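Local coordinates for protein response regulator receiver modulated diguanylate cyclase with PAS/PAC sensor (Desulfovibrio desulfuricans subsp. desulfuricans, PDB 3CG0) that probably serves as the phosphoacceptor receiver domain of a multidomain diguanylate cyclase, relaying a phosphorylation signal to c-di-GMP synthesis, at residues Asp56-Ile62 / Leu83-Thr89. Residues are numbered along the deposited sequence.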
ATOM      1  N   ASP C  56      -6.581  16.027 -17.995  1.00 47.08           N
ATOM      2  CA  ASP C  56      -6.635  15.191 -16.805  1.00 44.33           C
ATOM      3  C   ASP C  56      -8.012  15.261 -16.146  1.00 40.51           C
ATOM      4  O   ASP C  56      -8.378  14.376 -15.387  1.00 45.07           O
ATOM      5  CB  ASP C  56      -5.551  15.611 -15.804  1.00 43.75           C
ATOM      6  CG  ASP C  56      -4.142  15.321 -16.310  1.00 50.04           C
ATOM      7  OD1 ASP C  56      -3.536  16.207 -16.945  1.00 50.65           O
ATOM      8  OD2 ASP C  56      -3.651  14.195 -16.090  1.00 55.99           O
ATOM      9  N   ILE C  57      -8.763  16.320 -16.436  1.00 39.10           N
ATOM     10  CA  ILE C  57     -10.055  16.582 -15.801  1.00 30.83           C
ATOM     11  C   ILE C  57     -10.872  17.582 -16.638  1.00 34.88           C
ATOM     12  O   ILE C  57     -10.312  18.362 -17.403  1.00 34.28           O
ATOM     13  CB  ILE C  57      -9.879  17.095 -14.328  1.00 35.30           C
ATOM     14  CG1 ILE C  57     -11.212  17.091 -13.574  1.00 30.35           C
ATOM     15  CG2 ILE C  57      -9.186  18.465 -14.290  1.00 27.45           C
ATOM     16  CD1 ILE C  57     -11.094  17.125 -12.091  1.00 24.35           C
ATOM     17  N   ALA C  58     -12.192  17.536 -16.499  1.00 33.56           N
ATOM     18  CA  ALA C  58     -13.077  18.446 -17.210  1.00 35.67           C
ATOM     19  C   ALA C  58     -14.005  19.125 -16.221  1.00 33.22           C
ATOM     20  O   ALA C  58     -14.612  18.453 -15.381  1.00 37.05           O
ATOM     21  CB  ALA C  58     -13.884  17.682 -18.262  1.00 35.36           C
ATOM     22  N   LEU C  59     -14.094  20.456 -16.304  1.00 36.23           N
ATOM     23  CA  LEU C  59     -15.058  21.216 -15.511  1.00 35.61           C
ATOM     24  C   LEU C  59     -16.221  21.567 -16.408  1.00 37.17           C
ATOM     25  O   LEU C  59     -16.031  22.231 -17.411  1.00 37.54           O
ATOM     26  CB  LEU C  59     -14.430  22.488 -14.936  1.00 40.81           C
ATOM     27  CG  LEU C  59     -13.170  22.364 -14.072  1.00 42.87           C
ATOM     28  CD1 LEU C  59     -12.895  23.687 -13.400  1.00 39.62           C
ATOM     29  CD2 LEU C  59     -13.294  21.262 -13.040  1.00 34.55           C
ATOM     30  N   VAL C  60     -17.417  21.093 -16.065  1.00 39.30           N
ATOM     31  CA  VAL C  60     -18.586  21.214 -16.950  1.00 33.15           C
ATOM     32  C   VAL C  60     -19.677  22.024 -16.265  1.00 41.79           C
ATOM     33  O   VAL C  60     -19.983  21.790 -15.081  1.00 37.36           O
ATOM     34  CB  VAL C  60     -19.137  19.816 -17.388  1.00 35.10           C
ATOM     35  CG1 VAL C  60     -20.345  19.954 -18.340  1.00 27.00           C
ATOM     36  CG2 VAL C  60     -18.060  18.990 -18.086  1.00 28.90           C
ATOM     37  N   ASP C  61     -20.264  22.986 -16.981  1.00 36.23           N
ATOM     38  CA  ASP C  61     -21.417  23.673 -16.412  1.00 44.38           C
ATOM     39  C   ASP C  61     -22.626  22.788 -16.580  1.00 46.03           C
ATOM     40  O   ASP C  61     -22.974  22.393 -17.703  1.00 50.86           O
ATOM     41  CB  ASP C  61     -21.671  25.055 -17.008  1.00 45.98           C
ATOM     42  CG  ASP C  61     -22.445  25.959 -16.051  1.00 50.78           C
ATOM     43  OD1 ASP C  61     -23.592  25.626 -15.681  1.00 34.22           O
ATOM     44  OD2 ASP C  61     -21.895  26.998 -15.637  1.00 64.37           O
ATOM     45  N   ILE C  62     -23.260  22.477 -15.452  1.00 45.98           N
ATOM     46  CA  ILE C  62     -24.384  21.553 -15.426  1.00 42.21           C
ATOM     47  C   ILE C  62     -25.560  22.100 -16.233  1.00 46.90           C
ATOM     48  O   ILE C  62     -26.356  21.337 -16.770  1.00 49.88           O
ATOM     49  CB  ILE C  62     -24.784  21.176 -13.960  1.00 40.91           C
ATOM     50  CG1 ILE C  62     -25.594  19.872 -13.923  1.00 42.66           C
ATOM     51  CG2 ILE C  62     -25.506  22.337 -13.222  1.00 31.56           C
ATOM     52  CD1 ILE C  62     -25.540  19.170 -12.578  1.00 42.10           C
ATOM     53  N   LEU C  83     -12.332  10.912 -18.522  1.00 51.58           N
ATOM     54  CA  LEU C  83     -12.084  12.096 -17.726  1.00 41.47           C
ATOM     55  C   LEU C  83     -12.937  12.041 -16.481  1.00 41.58           C
ATOM     56  O   LEU C  83     -14.119  11.686 -16.546  1.00 42.77           O
ATOM     57  CB  LEU C  83     -12.464  13.359 -18.513  1.00 40.34           C
ATOM     58  CG  LEU C  83     -11.444  14.208 -19.274  1.00 47.46           C
ATOM     59  CD1 LEU C  83     -10.304  13.388 -19.857  1.00 45.14           C
ATOM     60  CD2 LEU C  83     -12.148  15.006 -20.369  1.00 44.47           C
ATOM     61  N   PRO C  84     -12.339  12.380 -15.332  1.00 39.38           N
ATOM     62  CA  PRO C  84     -13.112  12.745 -14.162  1.00 36.77           C
ATOM     63  C   PRO C  84     -13.843  14.066 -14.401  1.00 34.62           C
ATOM     64  O   PRO C  84     -13.335  14.941 -15.094  1.00 32.74           O
ATOM     65  CB  PRO C  84     -12.060  12.962 -13.083  1.00 37.39           C
ATOM     66  CG  PRO C  84     -10.789  12.433 -13.615  1.00 38.21           C
ATOM     67  CD  PRO C  84     -10.889  12.418 -15.095  1.00 37.36           C
ATOM     68  N   ILE C  85     -15.004  14.205 -13.775  1.00 31.41           N
ATOM     69  CA  ILE C  85     -15.899  15.312 -13.996  1.00 37.27           C
ATOM     70  C   ILE C  85     -16.209  16.016 -12.695  1.00 38.76           C
ATOM     71  O   ILE C  85     -16.618  15.377 -11.724  1.00 37.72           O
ATOM     72  CB  ILE C  85     -17.248  14.817 -14.584  1.00 28.40           C
ATOM     73  CG1 ILE C  85     -17.024  14.095 -15.924  1.00 24.97           C
ATOM     74  CG2 ILE C  85     -18.230  15.983 -14.733  1.00 38.16           C
ATOM     75  CD1 ILE C  85     -16.170  14.873 -16.943  1.00 26.64           C
ATOM     76  N   ILE C  86     -16.029  17.331 -12.689  1.00 31.92           N
ATOM     77  CA  ILE C  86     -16.624  18.162 -11.657  1.00 40.29           C
ATOM     78  C   ILE C  86     -17.643  19.044 -12.341  1.00 42.00           C
ATOM     79  O   ILE C  86     -17.336  19.672 -13.359  1.00 46.13           O
ATOM     80  CB  ILE C  86     -15.572  19.017 -10.931  1.00 40.39           C
ATOM     81  CG1 ILE C  86     -14.436  18.119 -10.436  1.00 31.84           C
ATOM     82  CG2 ILE C  86     -16.214  19.827  -9.781  1.00 35.27           C
ATOM     83  CD1 ILE C  86     -13.398  18.833  -9.623  1.00 41.65           C
ATOM     84  N   PHE C  87     -18.872  19.055 -11.826  1.00 44.59           N
ATOM     85  CA  PHE C  87     -19.892  19.926 -12.394  1.00 39.21           C
ATOM     86  C   PHE C  87     -19.816  21.291 -11.764  1.00 37.27           C
ATOM     87  O   PHE C  87     -19.646  21.415 -10.560  1.00 35.94           O
ATOM     88  CB  PHE C  87     -21.299  19.378 -12.198  1.00 37.59           C
ATOM     89  CG  PHE C  87     -21.686  18.322 -13.182  1.00 41.48           C
ATOM     90  CD1 PHE C  87     -21.865  18.623 -14.535  1.00 31.57           C
ATOM     91  CD2 PHE C  87     -21.932  17.029 -12.744  1.00 39.67           C
ATOM     92  CE1 PHE C  87     -22.240  17.647 -15.415  1.00 31.85           C
ATOM     93  CE2 PHE C  87     -22.311  16.034 -13.630  1.00 41.48           C
ATOM     94  CZ  PHE C  87     -22.459  16.335 -14.961  1.00 29.25           C
ATOM     95  N   ILE C  88     -19.943  22.311 -12.597  1.00 38.74           N
ATOM     96  CA  ILE C  88     -20.076  23.692 -12.142  1.00 44.15           C
ATOM     97  C   ILE C  88     -21.564  24.020 -12.098  1.00 48.90           C
ATOM     98  O   ILE C  88     -22.269  23.874 -13.101  1.00 56.15           O
ATOM     99  CB  ILE C  88     -19.312  24.667 -13.075  1.00 46.75           C
ATOM    100  CG1 ILE C  88     -17.840  24.237 -13.238  1.00 45.94           C
ATOM    101  CG2 ILE C  88     -19.434  26.094 -12.578  1.00 42.34           C
ATOM    102  CD1 ILE C  88     -17.038  24.155 -11.920  1.00 43.18           C
ATOM    103  N   THR C  89     -22.052  24.432 -10.933  1.00 52.51           N
ATOM    104  CA  THR C  89     -23.492  24.588 -10.738  1.00 62.74           C
ATOM    105  C   THR C  89     -23.912  26.020 -10.420  1.00 68.70           C
ATOM    106  O   THR C  89     -23.120  26.821  -9.919  1.00 67.72           O
ATOM    107  CB  THR C  89     -24.044  23.669  -9.610  1.00 62.84           C
ATOM    108  OG1 THR C  89     -23.578  24.130  -8.338  1.00 67.27           O
ATOM    109  CG2 THR C  89     -23.634  22.225  -9.810  1.00 57.52           C
TER
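Neighbouring parallel strands show how side chains of unequal size can be fitted together on both faces of a sheet. Residues 56-62 and 83-89 run side by side, linked by five backbone hydrogen bonds, from Ala58 N to Pro84 O (3.2 Å) at one end to Ile62 N to Ile88 O (2.9 Å) at the other. On one face the small Ala58 leaves a shallow hollow into which two larger neighbours reach: Leu83 CD2 and Ile85 CD1 come within 3.8 and 3.9 Å of Ala58 CB. Farther along, Phe87 lays CD1 4.1 Å from Val60 CB, while Ile62 lies over one face of its ring in a CH-pi contact, CD1 4.2 Å from the centroid. The pair are the two strands of a beta-alpha-beta crossover in the CheY-like receiver fold, strand 57-61 being the middle one of the five-stranded sheet, and the connecting helix 70-80 packs on Ala58, Ile85 and Phe87. On the other face, helix 115-132 packs over Ile57, Leu59 and Ile86; here Leu59 CD2 nestles 3.8 Å from Ile86 CB, and Ile57 CD1 meets Ile86 CD1 at 3.8 Å. Ile88 follows on this face, its CG1 4.2 Å from Leu59 CB, beside Asp61, the predicted phosphorylation site, unmodified here, whose OD1 accepts a hydrogen bond from Met63 N.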